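Local coordinates for epidermal growth factor receptor pathway substrate 8-like protein 1 (Mus musculus, PDB 2CY5) that probably binds short peptide motifs of partner proteins through its phosphotyrosine-binding (PTB) domain in growth factor receptor signalling, at the interface of chains A and B. Residues are numbered along the deposited sequence; one frame, centred on the assembly and turned at random. Chains: chain A/B, epidermal growth factor receptor pathway substrate 8-like protein 1.

Contact 1: the interface of chains A and B. Residues chain A 17-19, 40, 45; chain B 103-106.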
# COMPACT_ATOMS: atom_id res chain seq x y z
N VAL A 17 10.33 4.72 -6.13
CA VAL A 17 8.93 4.60 -6.63
C VAL A 17 8.35 3.22 -6.16
O VAL A 17 9.14 2.29 -5.83
CB VAL A 17 8.99 4.58 -8.26
CG1 VAL A 17 9.33 3.19 -8.84
CG2 VAL A 17 7.58 4.95 -8.75
N THR A 18 7.03 3.14 -5.98
CA THR A 18 6.33 1.91 -5.72
C THR A 18 5.21 1.90 -6.79
O THR A 18 4.49 2.96 -6.96
CB THR A 18 5.74 1.96 -4.40
OG1 THR A 18 6.76 1.93 -3.38
CG2 THR A 18 4.78 0.73 -4.22
N PHE A 19 5.00 0.83 -7.52
CA PHE A 19 3.92 0.79 -8.49
C PHE A 19 3.33 -0.60 -8.51
O PHE A 19 4.02 -1.58 -8.14
CB PHE A 19 4.42 1.29 -9.89
CG PHE A 19 5.45 0.39 -10.57
CD1 PHE A 19 5.10 -0.80 -11.10
CD2 PHE A 19 6.80 0.84 -10.64
CE1 PHE A 19 6.09 -1.64 -11.75
CE2 PHE A 19 7.81 0.04 -11.26
CZ PHE A 19 7.47 -1.18 -11.80
N MSE A 40 9.03 6.00 -16.08
CA MSE A 40 8.42 6.81 -15.04
C MSE A 40 9.24 7.96 -14.71
O MSE A 40 8.76 9.09 -14.42
CB MSE A 40 8.07 5.96 -13.71
CG MSE A 40 7.00 5.05 -14.15
SE MSE A 40 6.70 3.81 -12.60
CE MSE A 40 5.76 5.22 -11.50
N ARG A 45 7.77 11.15 -12.58
CA ARG A 45 7.13 10.42 -11.44
C ARG A 45 8.07 9.88 -10.42
O ARG A 45 7.62 9.25 -9.49
CB ARG A 45 6.31 9.21 -11.96
CG ARG A 45 5.33 9.69 -13.07
CD ARG A 45 4.07 8.97 -12.99
NE ARG A 45 3.99 7.95 -13.93
CZ ARG A 45 3.11 6.93 -13.84
NH1 ARG A 45 2.24 6.85 -12.81
NH2 ARG A 45 3.17 5.93 -14.73
N GLU B 103 4.20 7.78 -1.27
CA GLU B 103 5.12 6.89 -1.93
C GLU B 103 4.68 6.11 -3.19
O GLU B 103 5.52 5.47 -3.95
CB GLU B 103 5.52 5.87 -0.93
CG GLU B 103 6.54 6.41 0.04
CD GLU B 103 6.09 7.61 0.81
OE1 GLU B 103 6.02 8.69 0.17
OE2 GLU B 103 5.81 7.49 2.03
N ARG B 104 3.37 6.03 -3.37
CA ARG B 104 2.85 5.25 -4.50
C ARG B 104 2.65 6.05 -5.74
O ARG B 104 2.22 7.17 -5.68
CB ARG B 104 1.47 4.54 -4.08
CG ARG B 104 1.83 3.47 -2.98
CD ARG B 104 0.51 2.72 -2.61
NE ARG B 104 0.95 1.54 -2.03
CZ ARG B 104 1.07 0.38 -2.68
NH1 ARG B 104 0.75 0.22 -3.92
NH2 ARG B 104 1.45 -0.63 -2.01
N ALA B 105 2.83 5.43 -6.86
CA ALA B 105 2.69 6.15 -8.15
C ALA B 105 1.18 6.40 -8.50
O ALA B 105 0.87 7.35 -9.23
CB ALA B 105 3.27 5.33 -9.21
N GLN B 106 0.26 5.59 -7.95
CA GLN B 106 -1.15 5.69 -8.32
C GLN B 106 -2.00 5.68 -7.05
O GLN B 106 -1.57 5.14 -6.02
CB GLN B 106 -1.53 4.50 -9.14
CG GLN B 106 -0.97 4.59 -10.63
CD GLN B 106 -1.20 3.31 -11.48
OE1 GLN B 106 -1.48 2.16 -10.94
NE2 GLN B 106 -1.03 3.48 -12.84
O HOH W 1 5.95 6.01 -6.39
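Strand 9-20 of chain A, at A:Thr18, meets the loop of chain B that joins strands 94-99 and 108-114, at B:Glu103 to B:Ala105, while the C-terminal part of helix 30-42 and the loop residue A:Arg45 flank the meeting point. A:Thr18 and B:Arg104 form a parallel beta bridge. The firmer hydrogen bond of this bridge runs from the backbone N of B:Ala105 to the carbonyl O of A:Thr18, 3.0 Å. The return bond from A:Thr18 N to B:Glu103 O is long and weak, but water 1 supplements it, lying 3.1 Å from A:Thr18 N. B:Glu103 is poorly ordered, so both the weak bond and the 2.5 Å contact between water 1 and B:Glu103 O are to be read with caution. A:Thr18 CG2 stands anti to its backbone N (OG1 chi1 -69°), which carries this methyl over one face of the B:Arg104 guanidinium, 4.0 Å from CZ. Next to the bridge, the selenomethionine A:Met40 bends at chi3 (74°) and presents its methyl CE to the B:Ala105 methyl CB at 3.4 Å, a tight contact. The same CE lies over the centre of the A:Arg45 guanidinium, 3.9 Å above its plane, so the selenomethionine methyl touches B:Ala105 with one side and the guanidinium with another, roughly at right angles. The patch hides 238 Å² and extends the edge of one domain onto a loop of its copy, a pairing that may belong to the crystal rather than to the working protein.

Contact 2: the interface of chains A and B. Residues chain A 18, 20, 101, 104, 108; chain B 20, 101, 104-105, 108.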
# COMPACT_ATOMS: atom_id res chain seq x y z
N THR A 18 7.03 3.14 -5.98
CA THR A 18 6.33 1.91 -5.72
C THR A 18 5.21 1.90 -6.79
O THR A 18 4.49 2.96 -6.96
CB THR A 18 5.74 1.96 -4.40
OG1 THR A 18 6.76 1.93 -3.38
CG2 THR A 18 4.78 0.73 -4.22
N CYS A 20 2.05 -0.74 -8.88
CA CYS A 20 1.34 -2.05 -8.79
C CYS A 20 1.72 -2.82 -10.03
O CYS A 20 1.97 -2.25 -11.13
CB CYS A 20 -0.29 -1.84 -8.85
SG CYS A 20 -0.48 -0.62 -7.42
N GLU A 101 0.96 -7.71 -0.53
CA GLU A 101 0.33 -7.43 0.76
C GLU A 101 -1.04 -8.23 0.75
O GLU A 101 -1.76 -8.37 -0.33
CB GLU A 101 0.06 -5.97 0.90
CG GLU A 101 1.32 -5.17 1.03
CD GLU A 101 1.02 -3.72 1.26
OE1 GLU A 101 0.16 -3.43 2.13
OE2 GLU A 101 1.62 -2.83 0.58
N ARG A 104 -4.21 -6.41 -0.60
CA ARG A 104 -4.21 -5.86 -1.97
C ARG A 104 -4.49 -6.88 -3.01
O ARG A 104 -4.03 -7.99 -2.94
CB ARG A 104 -2.81 -5.14 -2.27
CG ARG A 104 -2.73 -3.88 -1.32
CD ARG A 104 -1.41 -3.12 -1.66
NE ARG A 104 -1.63 -1.84 -1.17
CZ ARG A 104 -2.03 -0.81 -1.91
NH1 ARG A 104 -2.24 -0.89 -3.19
NH2 ARG A 104 -2.16 0.32 -1.34
N ASP A 108 3.13 -5.40 -5.54
CA ASP A 108 3.69 -4.07 -5.87
C ASP A 108 5.22 -4.28 -6.05
O ASP A 108 5.81 -5.19 -5.34
CB ASP A 108 3.59 -3.20 -4.62
CG ASP A 108 2.13 -2.89 -4.21
OD1 ASP A 108 1.49 -2.52 -5.21
OD2 ASP A 108 1.71 -2.97 -2.99
N CYS B 20 -5.45 -0.78 -7.30
CA CYS B 20 -4.82 0.49 -7.73
C CYS B 20 -5.69 1.04 -8.84
O CYS B 20 -6.34 0.30 -9.62
CB CYS B 20 -3.34 0.21 -8.40
SG CYS B 20 -2.55 -0.74 -6.98
N GLU B 101 -1.38 7.52 -1.47
CA GLU B 101 -0.28 7.45 -0.51
C GLU B 101 0.94 8.19 -1.22
O GLU B 101 1.17 8.10 -2.50
CB GLU B 101 0.09 6.03 -0.24
CG GLU B 101 -0.99 5.31 0.52
CD GLU B 101 -0.57 3.92 0.87
OE1 GLU B 101 0.57 3.76 1.37
OE2 GLU B 101 -1.36 2.95 0.66
N ARG B 104 3.37 6.03 -3.37
CA ARG B 104 2.85 5.25 -4.50
C ARG B 104 2.65 6.05 -5.74
O ARG B 104 2.22 7.17 -5.68
CB ARG B 104 1.47 4.54 -4.08
CG ARG B 104 1.83 3.47 -2.98
CD ARG B 104 0.51 2.72 -2.61
NE ARG B 104 0.95 1.54 -2.03
CZ ARG B 104 1.07 0.38 -2.68
NH1 ARG B 104 0.75 0.22 -3.92
NH2 ARG B 104 1.45 -0.63 -2.01
N ALA B 105 2.83 5.43 -6.86
CA ALA B 105 2.69 6.15 -8.15
C ALA B 105 1.18 6.40 -8.50
O ALA B 105 0.87 7.35 -9.23
CB ALA B 105 3.27 5.33 -9.21
N ASP B 108 -5.29 4.43 -4.70
CA ASP B 108 -5.88 3.09 -4.54
C ASP B 108 -7.36 3.32 -4.12
O ASP B 108 -7.65 4.37 -3.41
CB ASP B 108 -5.25 2.45 -3.30
CG ASP B 108 -3.74 2.17 -3.45
OD1 ASP B 108 -3.54 1.61 -4.54
OD2 ASP B 108 -2.87 2.45 -2.54
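A:Arg104 and B:Arg104 meet tip to tip across the two-fold axis, their guanidinium planes 4° apart and stacked, with CZ over CZ at 3.4 Å. Followed outward from CB, A:Arg104 runs extended from CG to NE, which carries its guanidinium to the other chain. CD passes alongside B:Arg104 NH2, and NE faces A:Glu101 OE2 of its own chain in a salt bridge of 3.8 Å. At the tip, NH1 donates a hydrogen bond to B:Asp108 OD1 at 3.1 Å, and NH2 one to B:Asp108 OD2 at 2.5 Å, the second almost straight (173° at H). This is an end-on, two-nitrogen grip: the oxygens lie in or close to the guanidinium plane, yet are approached from above the carboxylate, because the two planes stand 66° apart. NH2 also makes a salt bridge to B:Glu101 OE2, 3.4 Å away. The carboxylates of both chains thus surround the stacked pair and are likely to offset the repulsion between like charges. An alanine in place of A:Arg104 would probably leave the B:Asp108 carboxylate without its two-nitrogen partner and B:Arg104 without its stacking face. Beside the stack, A:Cys20 SG is covalently bonded to B:Cys20 SG at 2.1 Å, and each sulfur lies at the edge of the opposite chain's Arg104 guanidinium, in its plane. The site links the two PTB domains by a disulfide and a symmetric ionic cluster, although a role for this dimer in signalling remains an inference.

Contact 1 and contact 2 are neighbouring parts of one two-fold interface, the centres of their C-alpha atoms about 7 Å apart. They share A:Thr18, B:Arg104 and B:Ala105. Strand 9-20 supplies both, pairing through its backbone in contact 1 and crosslinking near its end in contact 2. B:Arg104 connects them: its backbone belongs to the bridge, while its guanidinium lies between the threonine methyl and its symmetry mate. Contact 1 recurs with the chains exchanged, whereas contact 2 spans the axis, so backbone pairing would flank a central disulfide and ionic cluster on either side and limit relative rotation of the domains.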